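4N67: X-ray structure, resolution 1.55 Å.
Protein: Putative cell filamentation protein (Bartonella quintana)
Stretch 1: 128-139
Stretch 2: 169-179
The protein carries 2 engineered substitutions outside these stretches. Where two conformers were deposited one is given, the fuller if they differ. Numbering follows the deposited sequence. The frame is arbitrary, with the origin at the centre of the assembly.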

# COMPACT_ATOMS: atom_id res chain seq x y z
N ASN A 128 -16.11 -0.48 -12.72
CA ASN A 128 -16.48 -1.83 -12.37
C ASN A 128 -15.27 -2.66 -11.90
O ASN A 128 -15.09 -3.79 -12.32
CB ASN A 128 -17.16 -2.48 -13.57
CG ASN A 128 -17.89 -3.74 -13.21
OD1 ASN A 128 -18.34 -3.92 -12.08
ND2 ASN A 128 -17.99 -4.65 -14.18
N ASN A 129 -14.48 -2.07 -11.01
CA ASN A 129 -13.28 -2.69 -10.43
C ASN A 129 -12.33 -3.24 -11.47
O ASN A 129 -11.67 -4.26 -11.24
CB ASN A 129 -13.66 -3.78 -9.44
CG ASN A 129 -14.37 -3.22 -8.24
OD1 ASN A 129 -14.13 -2.06 -7.84
ND2 ASN A 129 -15.27 -4.01 -7.67
N LEU A 130 -12.24 -2.54 -12.60
CA LEU A 130 -11.39 -2.93 -13.72
C LEU A 130 -11.72 -4.25 -14.38
O LEU A 130 -10.89 -4.80 -15.09
CB LEU A 130 -9.91 -2.90 -13.30
CG LEU A 130 -9.40 -1.65 -12.58
CD1 LEU A 130 -7.87 -1.70 -12.45
CD2 LEU A 130 -9.86 -0.38 -13.29
N GLN A 131 -12.95 -4.74 -14.21
CA GLN A 131 -13.41 -5.92 -14.94
C GLN A 131 -13.69 -5.59 -16.41
O GLN A 131 -13.91 -4.44 -16.79
CB GLN A 131 -14.69 -6.46 -14.31
CG GLN A 131 -14.53 -6.96 -12.90
CD GLN A 131 -15.82 -7.50 -12.32
OE1 GLN A 131 -16.23 -7.10 -11.24
NE2 GLN A 131 -16.48 -8.41 -13.03
N GLY A 132 -13.64 -6.61 -17.27
CA GLY A 132 -13.99 -6.45 -18.65
C GLY A 132 -12.98 -5.71 -19.51
O GLY A 132 -13.31 -5.15 -20.55
N LEU A 133 -11.73 -5.70 -19.08
CA LEU A 133 -10.68 -5.05 -19.84
C LEU A 133 -9.80 -6.04 -20.58
O LEU A 133 -9.61 -7.20 -20.16
CB LEU A 133 -9.79 -4.19 -18.93
CG LEU A 133 -10.51 -3.10 -18.14
CD1 LEU A 133 -9.56 -2.35 -17.24
CD2 LEU A 133 -11.17 -2.12 -19.11
N SER A 134 -9.20 -5.54 -21.65
CA SER A 134 -8.14 -6.23 -22.33
C SER A 134 -6.94 -6.26 -21.40
O SER A 134 -6.83 -5.47 -20.44
CB SER A 134 -7.77 -5.55 -23.65
OG SER A 134 -7.02 -4.36 -23.42
N ARG A 135 -6.01 -7.14 -21.72
CA ARG A 135 -4.79 -7.24 -20.92
C ARG A 135 -4.00 -5.93 -20.87
O ARG A 135 -3.56 -5.51 -19.79
CB ARG A 135 -3.91 -8.31 -21.50
CG ARG A 135 -2.80 -8.71 -20.58
CD ARG A 135 -2.14 -9.93 -21.14
NE ARG A 135 -1.02 -10.34 -20.34
CZ ARG A 135 -0.31 -11.43 -20.57
NH1 ARG A 135 -0.57 -12.22 -21.61
NH2 ARG A 135 0.69 -11.73 -19.77
N GLN A 136 -3.85 -5.30 -22.03
CA GLN A 136 -3.12 -4.02 -22.11
C GLN A 136 -3.85 -2.95 -21.29
O GLN A 136 -3.23 -2.21 -20.53
CB GLN A 136 -3.02 -3.57 -23.57
N GLU A 137 -5.15 -2.83 -21.48
CA GLU A 137 -5.97 -1.87 -20.73
C GLU A 137 -5.91 -2.12 -19.22
O GLU A 137 -5.86 -1.18 -18.42
CB GLU A 137 -7.41 -1.93 -21.15
CG GLU A 137 -7.58 -1.37 -22.53
CD GLU A 137 -8.90 -1.71 -23.15
OE1 GLU A 137 -9.72 -2.45 -22.55
OE2 GLU A 137 -9.10 -1.24 -24.29
N PHE A 138 -5.99 -3.39 -18.85
CA PHE A 138 -5.98 -3.71 -17.45
C PHE A 138 -4.66 -3.22 -16.84
O PHE A 138 -4.64 -2.59 -15.78
CB PHE A 138 -6.17 -5.20 -17.18
CG PHE A 138 -6.06 -5.52 -15.73
CD1 PHE A 138 -7.14 -5.33 -14.88
CD2 PHE A 138 -4.86 -5.91 -15.19
CE1 PHE A 138 -7.03 -5.56 -13.52
CE2 PHE A 138 -4.72 -6.14 -13.83
CZ PHE A 138 -5.82 -5.97 -13.00
N ALA A 139 -3.55 -3.53 -17.52
CA ALA A 139 -2.22 -3.12 -17.02
C ALA A 139 -2.13 -1.61 -16.87
O ALA A 139 -1.62 -1.12 -15.85
CB ALA A 139 -1.07 -3.65 -17.86
N LYS A 169 -5.41 -8.45 -5.05
CA LYS A 169 -6.79 -8.85 -4.89
C LYS A 169 -7.71 -8.18 -5.91
O LYS A 169 -8.64 -8.81 -6.42
CB LYS A 169 -7.25 -8.59 -3.46
CG LYS A 169 -6.63 -9.57 -2.46
CD LYS A 169 -7.29 -10.95 -2.54
CE LYS A 169 -6.38 -12.05 -2.01
NZ LYS A 169 -6.81 -13.39 -2.48
N LEU A 170 -7.44 -6.93 -6.25
CA LEU A 170 -8.17 -6.25 -7.32
C LEU A 170 -8.00 -7.01 -8.63
O LEU A 170 -8.96 -7.28 -9.36
CB LEU A 170 -7.67 -4.82 -7.46
CG LEU A 170 -8.37 -3.93 -8.49
CD1 LEU A 170 -9.82 -3.67 -8.12
CD2 LEU A 170 -7.59 -2.63 -8.66
N GLY A 171 -6.76 -7.38 -8.94
CA GLY A 171 -6.48 -8.19 -10.12
C GLY A 171 -7.26 -9.49 -10.12
O GLY A 171 -7.92 -9.84 -11.10
N GLN A 172 -7.20 -10.19 -8.99
CA GLN A 172 -7.83 -11.48 -8.85
C GLN A 172 -9.32 -11.40 -9.14
O GLN A 172 -9.88 -12.23 -9.87
CB GLN A 172 -7.59 -12.06 -7.47
CG GLN A 172 -8.19 -13.44 -7.24
CD GLN A 172 -8.01 -13.91 -5.81
OE1 GLN A 172 -7.35 -13.26 -4.99
NE2 GLN A 172 -8.61 -15.05 -5.48
N ALA A 173 -9.96 -10.37 -8.62
CA ALA A 173 -11.38 -10.23 -8.86
C ALA A 173 -11.70 -9.84 -10.31
O ALA A 173 -12.83 -10.06 -10.77
CB ALA A 173 -11.98 -9.24 -7.88
N ALA A 174 -10.73 -9.28 -11.04
CA ALA A 174 -10.89 -8.85 -12.44
C ALA A 174 -10.45 -9.91 -13.41
O ALA A 174 -10.53 -9.66 -14.63
CB ALA A 174 -10.11 -7.58 -12.70
N GLY A 175 -9.99 -11.06 -12.89
CA GLY A 175 -9.50 -12.17 -13.73
C GLY A 175 -8.03 -12.14 -14.09
O GLY A 175 -7.60 -12.86 -14.99
N TYR A 176 -7.23 -11.36 -13.38
CA TYR A 176 -5.78 -11.27 -13.69
C TYR A 176 -4.93 -11.58 -12.47
O TYR A 176 -5.25 -11.16 -11.34
CB TYR A 176 -5.47 -9.86 -14.17
CG TYR A 176 -5.99 -9.56 -15.55
CD1 TYR A 176 -5.29 -9.99 -16.66
CD2 TYR A 176 -7.20 -8.86 -15.77
CE1 TYR A 176 -5.73 -9.75 -17.94
CE2 TYR A 176 -7.64 -8.62 -17.06
CZ TYR A 176 -6.91 -9.07 -18.14
OH TYR A 176 -7.34 -8.86 -19.46
N LYS A 177 -3.84 -12.32 -12.68
CA LYS A 177 -2.88 -12.60 -11.64
C LYS A 177 -1.80 -11.54 -11.73
O LYS A 177 -1.16 -11.42 -12.75
CB LYS A 177 -2.24 -13.99 -11.81
CG LYS A 177 -1.20 -14.23 -10.72
CD LYS A 177 -0.70 -15.65 -10.61
CE LYS A 177 0.32 -15.74 -9.49
NZ LYS A 177 -0.18 -15.23 -8.19
N ILE A 178 -1.59 -10.78 -10.65
CA ILE A 178 -0.52 -9.77 -10.58
C ILE A 178 0.51 -10.32 -9.61
O ILE A 178 0.17 -10.57 -8.45
CB ILE A 178 -1.05 -8.41 -10.09
CG1 ILE A 178 -2.13 -7.87 -11.05
CG2 ILE A 178 0.10 -7.41 -9.92
CD1 ILE A 178 -2.76 -6.56 -10.59
N ASP A 179 1.74 -10.50 -10.08
CA ASP A 179 2.80 -11.19 -9.29
C ASP A 179 4.02 -10.30 -9.13
O ASP A 179 4.90 -10.24 -10.00
CB ASP A 179 3.14 -12.54 -9.93
CG ASP A 179 4.09 -13.38 -9.08
OD1 ASP A 179 4.60 -12.85 -8.05
OD2 ASP A 179 4.31 -14.55 -9.45
O HOH W 1 -11.59 -6.43 -9.62
O HOH W 2 -10.48 -6.96 -16.70
O HOH W 3 -12.53 -9.29 -16.30

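The contact between the two stretches, which buries 506 Å² in total, is built round Tyr176 and Phe138, the residues that lose the most surface to the opposing stretch. Both point their CA-to-CB bonds toward it. Their rings form an offset stack, with centroids 4.4 Å apart and planes inclined by 17°; the closest atoms are Phe138 CG and Tyr176 CD2 at 3.5 Å. The offset places each CB over the partner's ring: Phe138 CB lies 4.1 Å from the Tyr176 ring centroid and Tyr176 CB 4.2 Å from the Phe138 ring centroid, 26° and 24° off the respective normals.

Tyrosine suits its position because its ring packs while its hydroxyl reaches a polar target. Tyr176 OH donates to Leu133 O at 2.9 Å, satisfying a backbone carbonyl just before the helix that carries Phe138. Arg135 N is also near, 3.1 Å from Tyr176 OH, but the angle is too poor for a hydrogen bond. That helix start is fixed locally by Ser134, whose OG accepts from Glu137 N at 3.1 Å.

Phenylalanine, wholly apolar, meets carbon around its ring. Ile178 CD1 approaches the edge, 3.8 Å from Phe138 CE2, while Ala174 CB lies 3.8 Å from Phe138 CE1. At Gly171, CA comes within 3.7 Å of Phe138 CZ; a CB there would clash with Tyr176 O.

Leu170 extends the apolar contact: its CD2 is 3.9 Å from Leu130 CD1. The small Ala174 side chain lets the backbone approach, its CB standing 3.7 Å from Leu130 O. Water completes the polar links where backbone groups do not meet directly. Water 1 donates to Asn129 O (2.7 Å) and Leu170 O (2.8 Å); water 3 accepts from Gly132 N (3.1 Å) and donates to Ala174 O (2.6 Å).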